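Long-range contacts in hydroxyethylthiazole kinase (Pyrococcus horikoshii, PDB 3HPD), which probably phosphorylates the hydroxyl group of 4-methyl-5-(2-hydroxyethyl)thiazole with ATP and magnesium, a step in thiamine diphosphate biosynthesis: residues I54-V60 with I81-K87; V90-V94 with G194-A198. Residues are numbered along the deposited sequence.

Interaction 1. Residues I54-V60 with I81-K87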
loop_
_atom_site.group_PDB
_atom_site.type_symbol
_atom_site.label_atom_id
_atom_site.label_comp_id
_atom_site.label_asym_id
_atom_site.label_seq_id
_atom_site.Cartn_x
_atom_site.Cartn_y
_atom_site.Cartn_z
ATOM N N ILE A 54 1.449 0.756 22.559
ATOM C CA ILE A 54 2.854 0.525 22.888
ATOM C C ILE A 54 2.969 -0.394 24.107
ATOM O O ILE A 54 3.941 -1.135 24.254
ATOM C CB ILE A 54 3.587 1.859 23.145
ATOM C CG1 ILE A 54 3.565 2.701 21.863
ATOM C CG2 ILE A 54 5.037 1.599 23.562
ATOM C CD1 ILE A 54 4.156 4.083 22.017
ATOM N N ARG A 55 1.964 -0.344 24.975
ATOM C CA ARG A 55 1.929 -1.195 26.163
ATOM C C ARG A 55 1.728 -2.634 25.706
ATOM O O ARG A 55 2.282 -3.579 26.272
ATOM C CB ARG A 55 0.757 -0.804 27.061
ATOM C CG ARG A 55 0.968 0.438 27.905
ATOM C CD ARG A 55 -0.303 0.746 28.682
ATOM N NE ARG A 55 -0.102 1.747 29.728
ATOM C CZ ARG A 55 -1.016 2.046 30.645
ATOM N NH1 ARG A 55 -2.188 1.422 30.640
ATOM N NH2 ARG A 55 -0.758 2.959 31.573
ATOM N N LEU A 56 0.912 -2.777 24.672
ATOM C CA LEU A 56 0.575 -4.071 24.100
ATOM C C LEU A 56 1.747 -4.666 23.320
ATOM O O LEU A 56 1.974 -5.877 23.350
ATOM C CB LEU A 56 -0.631 -3.895 23.173
ATOM C CG LEU A 56 -1.804 -4.871 23.213
ATOM C CD1 LEU A 56 -2.187 -5.179 24.644
ATOM C CD2 LEU A 56 -2.979 -4.256 22.459
ATOM N N ALA A 57 2.492 -3.799 22.641
ATOM C CA ALA A 57 3.626 -4.202 21.809
ATOM C C ALA A 57 4.877 -4.663 22.543
ATOM O O ALA A 57 5.060 -4.391 23.727
ATOM C CB ALA A 57 3.991 -3.062 20.861
ATOM N N ASP A 58 5.742 -5.360 21.810
ATOM C CA ASP A 58 6.996 -5.860 22.352
ATOM C C ASP A 58 8.162 -5.036 21.817
ATOM O O ASP A 58 9.282 -5.113 22.322
ATOM C CB ASP A 58 7.169 -7.334 21.984
ATOM C CG ASP A 58 6.093 -8.206 22.593
ATOM O OD1 ASP A 58 5.955 -8.176 23.835
ATOM O OD2 ASP A 58 5.382 -8.911 21.841
ATOM N N ALA A 59 7.883 -4.238 20.793
ATOM C CA ALA A 59 8.891 -3.382 20.190
ATOM C C ALA A 59 8.186 -2.326 19.352
ATOM O O ALA A 59 7.050 -2.525 18.916
ATOM C CB ALA A 59 9.835 -4.204 19.320
ATOM N N VAL A 60 8.857 -1.199 19.141
ATOM C CA VAL A 60 8.293 -0.111 18.355
ATOM C C VAL A 60 9.236 0.265 17.218
ATOM O O VAL A 60 10.426 0.478 17.436
ATOM C CB VAL A 60 8.047 1.145 19.234
ATOM C CG1 VAL A 60 7.484 2.279 18.387
ATOM C CG2 VAL A 60 7.086 0.806 20.369
ATOM N N ILE A 81 6.993 7.324 25.294
ATOM C CA ILE A 81 6.208 6.268 25.934
ATOM C C ILE A 81 6.981 4.949 25.960
ATOM O O ILE A 81 7.070 4.288 26.999
ATOM C CB ILE A 81 4.870 6.049 25.193
ATOM C CG1 ILE A 81 3.990 7.293 25.338
ATOM C CG2 ILE A 81 4.160 4.815 25.738
ATOM C CD1 ILE A 81 2.715 7.237 24.526
ATOM N N ALA A 82 7.542 4.571 24.815
ATOM C CA ALA A 82 8.305 3.334 24.717
ATOM C C ALA A 82 9.495 3.337 25.672
ATOM O O ALA A 82 9.770 2.332 26.321
ATOM C CB ALA A 82 8.786 3.119 23.278
ATOM N N ASN A 83 10.205 4.458 25.760
ATOM C CA ASN A 83 11.355 4.522 26.656
ATOM C C ASN A 83 10.944 4.416 28.123
ATOM O O ASN A 83 11.644 3.799 28.920
ATOM C CB ASN A 83 12.165 5.799 26.421
ATOM C CG ASN A 83 13.086 5.687 25.221
ATOM O OD1 ASN A 83 13.650 4.624 24.963
ATOM N ND2 ASN A 83 13.255 6.784 24.493
ATOM N N GLU A 84 9.811 5.010 28.481
ATOM C CA GLU A 84 9.343 4.933 29.861
ATOM C C GLU A 84 9.027 3.482 30.221
ATOM O O GLU A 84 9.309 3.035 31.332
ATOM C CB GLU A 84 8.086 5.789 30.060
ATOM C CG GLU A 84 8.265 7.259 29.716
ATOM C CD GLU A 84 7.052 8.104 30.073
ATOM O OE1 GLU A 84 5.914 7.600 29.961
ATOM O OE2 GLU A 84 7.237 9.281 30.453
ATOM N N LEU A 85 8.450 2.749 29.272
ATOM C CA LEU A 85 8.075 1.351 29.485
ATOM C C LEU A 85 9.215 0.365 29.254
ATOM O O LEU A 85 9.145 -0.792 29.674
ATOM C CB LEU A 85 6.910 0.977 28.564
ATOM C CG LEU A 85 5.561 1.658 28.808
ATOM C CD1 LEU A 85 4.653 1.449 27.602
ATOM C CD2 LEU A 85 4.919 1.087 30.068
ATOM N N GLY A 86 10.261 0.814 28.575
ATOM C CA GLY A 86 11.371 -0.076 28.307
ATOM C C GLY A 86 11.139 -0.943 27.082
ATOM O O GLY A 86 11.703 -2.029 26.973
ATOM N N LYS A 87 10.289 -0.485 26.169
ATOM C CA LYS A 87 10.039 -1.234 24.942
ATOM C C LYS A 87 11.109 -0.788 23.940
ATOM O O LYS A 87 11.288 0.407 23.709
ATOM C CB LYS A 87 8.640 -0.928 24.394
ATOM C CG LYS A 87 7.490 -1.310 25.328
ATOM C CD LYS A 87 7.516 -2.793 25.677
ATOM C CE LYS A 87 6.415 -3.164 26.670
ATOM N NZ LYS A 87 5.053 -3.133 26.080
#
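Two helix ends meet at a beta-alpha-beta crossover of the ribokinase-like fold: helix 50-56 precedes it, running out just before strand 59-63, and helix 69-85, the crossover helix, ends ahead of strand 89-92. The backbones come closest at Ile54 and Ala82, whose CA atoms lie 6.4 Å apart. A Schellman motif ends the crossover helix, with Lys87 N hydrogen-bonded to Ala82 O (2.9 Å) and Gly86 N weakly to Asn83 O (3.3 Å); Gly86 takes the positive phi of the C-prime position, where a CB would press against the preceding carbonyl. Between the helices, Ile54 fills the gap with its branched side chain: its CD1 meets Ile81 CG2 at 3.8 Å, and its CG2 lies 4.1 Å from both Ala82 CB and Leu85 CD1. The small Ala82 lets the backbones approach and receives Val60 CG2 on its CB at 4.1 Å. At the exposed margin, the aliphatic part of Arg55 touches Leu85, CG to CD1 at 3.8 Å. Lys87, long enough to span the gap, reaches over the end of helix 50-56 and the turn after it, where its NZ donates to Ile54 O (2.9 Å) and Ala57 O (2.7 Å), and weakly to Arg55 O (2.8 Å).

Interaction 2. Residues V90-V94 with G194-A198. With PO4 (phosphate ion), chain B.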
loop_
_atom_site.group_PDB
_atom_site.type_symbol
_atom_site.label_atom_id
_atom_site.label_comp_id
_atom_site.label_asym_id
_atom_site.label_seq_id
_atom_site.Cartn_x
_atom_site.Cartn_y
_atom_site.Cartn_z
ATOM N N VAL A 90 13.189 1.015 17.256
ATOM C CA VAL A 90 14.005 0.954 16.045
ATOM C C VAL A 90 13.637 2.175 15.208
ATOM O O VAL A 90 12.460 2.403 14.921
ATOM C CB VAL A 90 13.706 -0.304 15.197
ATOM C CG1 VAL A 90 14.559 -0.282 13.930
ATOM C CG2 VAL A 90 13.985 -1.566 16.004
ATOM N N LEU A 91 14.633 2.966 14.828
ATOM C CA LEU A 91 14.377 4.151 14.017
ATOM C C LEU A 91 15.011 4.043 12.638
ATOM O O LEU A 91 16.194 3.751 12.517
ATOM C CB LEU A 91 14.926 5.408 14.705
ATOM C CG LEU A 91 14.931 6.676 13.840
ATOM C CD1 LEU A 91 13.492 7.112 13.545
ATOM C CD2 LEU A 91 15.688 7.788 14.557
ATOM N N ASP A 92 14.211 4.268 11.602
ATOM C CA ASP A 92 14.717 4.256 10.237
ATOM C C ASP A 92 14.513 5.694 9.769
ATOM O O ASP A 92 13.394 6.091 9.432
ATOM C CB ASP A 92 13.917 3.305 9.348
ATOM C CG ASP A 92 14.584 3.080 8.008
ATOM O OD1 ASP A 92 15.221 4.032 7.503
ATOM O OD2 ASP A 92 14.468 1.965 7.456
ATOM N N PRO A 93 15.594 6.491 9.747
ATOM C CA PRO A 93 15.604 7.902 9.344
ATOM C C PRO A 93 15.528 8.118 7.840
ATOM O O PRO A 93 16.375 8.808 7.267
ATOM C CB PRO A 93 16.922 8.396 9.922
ATOM C CG PRO A 93 17.826 7.229 9.631
ATOM C CD PRO A 93 16.967 6.024 10.023
ATOM N N VAL A 94 14.512 7.539 7.209
ATOM C CA VAL A 94 14.346 7.654 5.765
ATOM C C VAL A 94 14.424 9.089 5.257
ATOM O O VAL A 94 13.605 9.935 5.613
ATOM C CB VAL A 94 13.000 7.048 5.307
ATOM C CG1 VAL A 94 12.877 7.133 3.789
ATOM C CG2 VAL A 94 12.900 5.598 5.766
ATOM N N GLY A 194 14.921 -1.306 2.759
ATOM C CA GLY A 194 15.628 -0.982 3.983
ATOM C C GLY A 194 14.603 -0.859 5.098
ATOM O O GLY A 194 14.874 -1.183 6.257
ATOM N N CYS A 195 13.410 -0.394 4.739
ATOM C CA CYS A 195 12.331 -0.231 5.704
ATOM C C CYS A 195 11.847 -1.604 6.161
ATOM O O CYS A 195 11.415 -1.771 7.301
ATOM C CB CYS A 195 11.181 0.569 5.085
ATOM S SG CYS A 195 11.660 2.256 4.578
ATOM N N MET A 196 11.917 -2.586 5.266
ATOM C CA MET A 196 11.521 -3.944 5.621
ATOM C C MET A 196 12.499 -4.439 6.679
ATOM O O MET A 196 12.106 -5.073 7.656
ATOM C CB MET A 196 11.589 -4.873 4.407
ATOM C CG MET A 196 10.536 -4.613 3.345
ATOM S SD MET A 196 10.757 -5.745 1.950
ATOM C CE MET A 196 9.202 -5.545 1.102
ATOM N N VAL A 197 13.780 -4.145 6.477
ATOM C CA VAL A 197 14.809 -4.564 7.424
ATOM C C VAL A 197 14.594 -3.917 8.791
ATOM O O VAL A 197 14.787 -4.557 9.822
ATOM C CB VAL A 197 16.224 -4.220 6.905
ATOM C CG1 VAL A 197 17.261 -4.531 7.972
ATOM C CG2 VAL A 197 16.520 -5.023 5.650
ATOM N N ALA A 198 14.194 -2.648 8.801
ATOM C CA ALA A 198 13.944 -1.956 10.064
ATOM C C ALA A 198 12.784 -2.626 10.792
ATOM O O ALA A 198 12.832 -2.828 12.008
ATOM C CB ALA A 198 13.626 -0.485 9.809
HETATM P P PO4 B . 17.878 1.390 1.403
HETATM O O1 PO4 B . 18.368 2.306 2.447
HETATM O O2 PO4 B . 16.311 1.078 1.683
HETATM O O3 PO4 B . 18.547 -0.051 1.613
HETATM O O4 PO4 B . 18.020 1.777 -0.024
#
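Val90 opens the contact from strand 89-92, whose segment 90-92 runs almost antiparallel (171°) to helix segment 194-198, the axes 8.8 Å apart at their closest. Val90 CG1 lies 3.6 Å from Ala198 O and 4.2 Å from Ala198 CB, so a beta-branched strand residue meets a small helix residue that permits close packing. Leu91 points away from the helix, as strand alternation demands, into the hydrophobic layer under helix 100-112. Asp92 turns back toward the helix: OD2 approaches Ala198 CB and Cys195 CA, both at 3.5 Å. Its buried charge is answered by a salt bridge to Lys118, a predicted ATP-binding residue. Pro93 centres an inverse gamma turn that leads the chain off the strand, and Val94 rests its CG2 on Cys195 SG (3.8 Å). At Gly194, N gives a weak hydrogen bond to phosphate O2 (3.0 Å), a position consistent with the anion hole of ribokinase-like kinases; a CB here would clash with this ion, probably from the crystallisation liquor. Gly192, a predicted substrate-binding residue, lies just upstream. Helix 193-205 packs between the central sheet, where strand 89-92 is flanked by strands 59-63 and 116-120, and helix 210-231, which receives Met196 and Val197.

How the interactions relate
Following the chain from the N terminus, helix 50-56 leads into strand 59-63, and the chain then returns along helix 69-85 to strand 89-92. Interaction 1 closes this short loop, with 20 residues between its segments. Interaction 2 begins only afterwards and closes a far longer one, bringing helix 193-205 back to strand 89-92 across 99 intervening residues. The loops therefore follow in series, neither nested nor crossed. Their centres lie about 17 Å apart, yet they touch through the sheet: Val60 O is 2.8 Å from Val90 N, a probable hydrogen bond between neighbouring parallel strands. Interaction 1 ties the ends of helices 50-56 and 69-85 to each other and to strand 59-63, whereas interaction 2 joins an inner strand, near the centre of the chain, to helix 193-205 beside predicted ligand-binding residues.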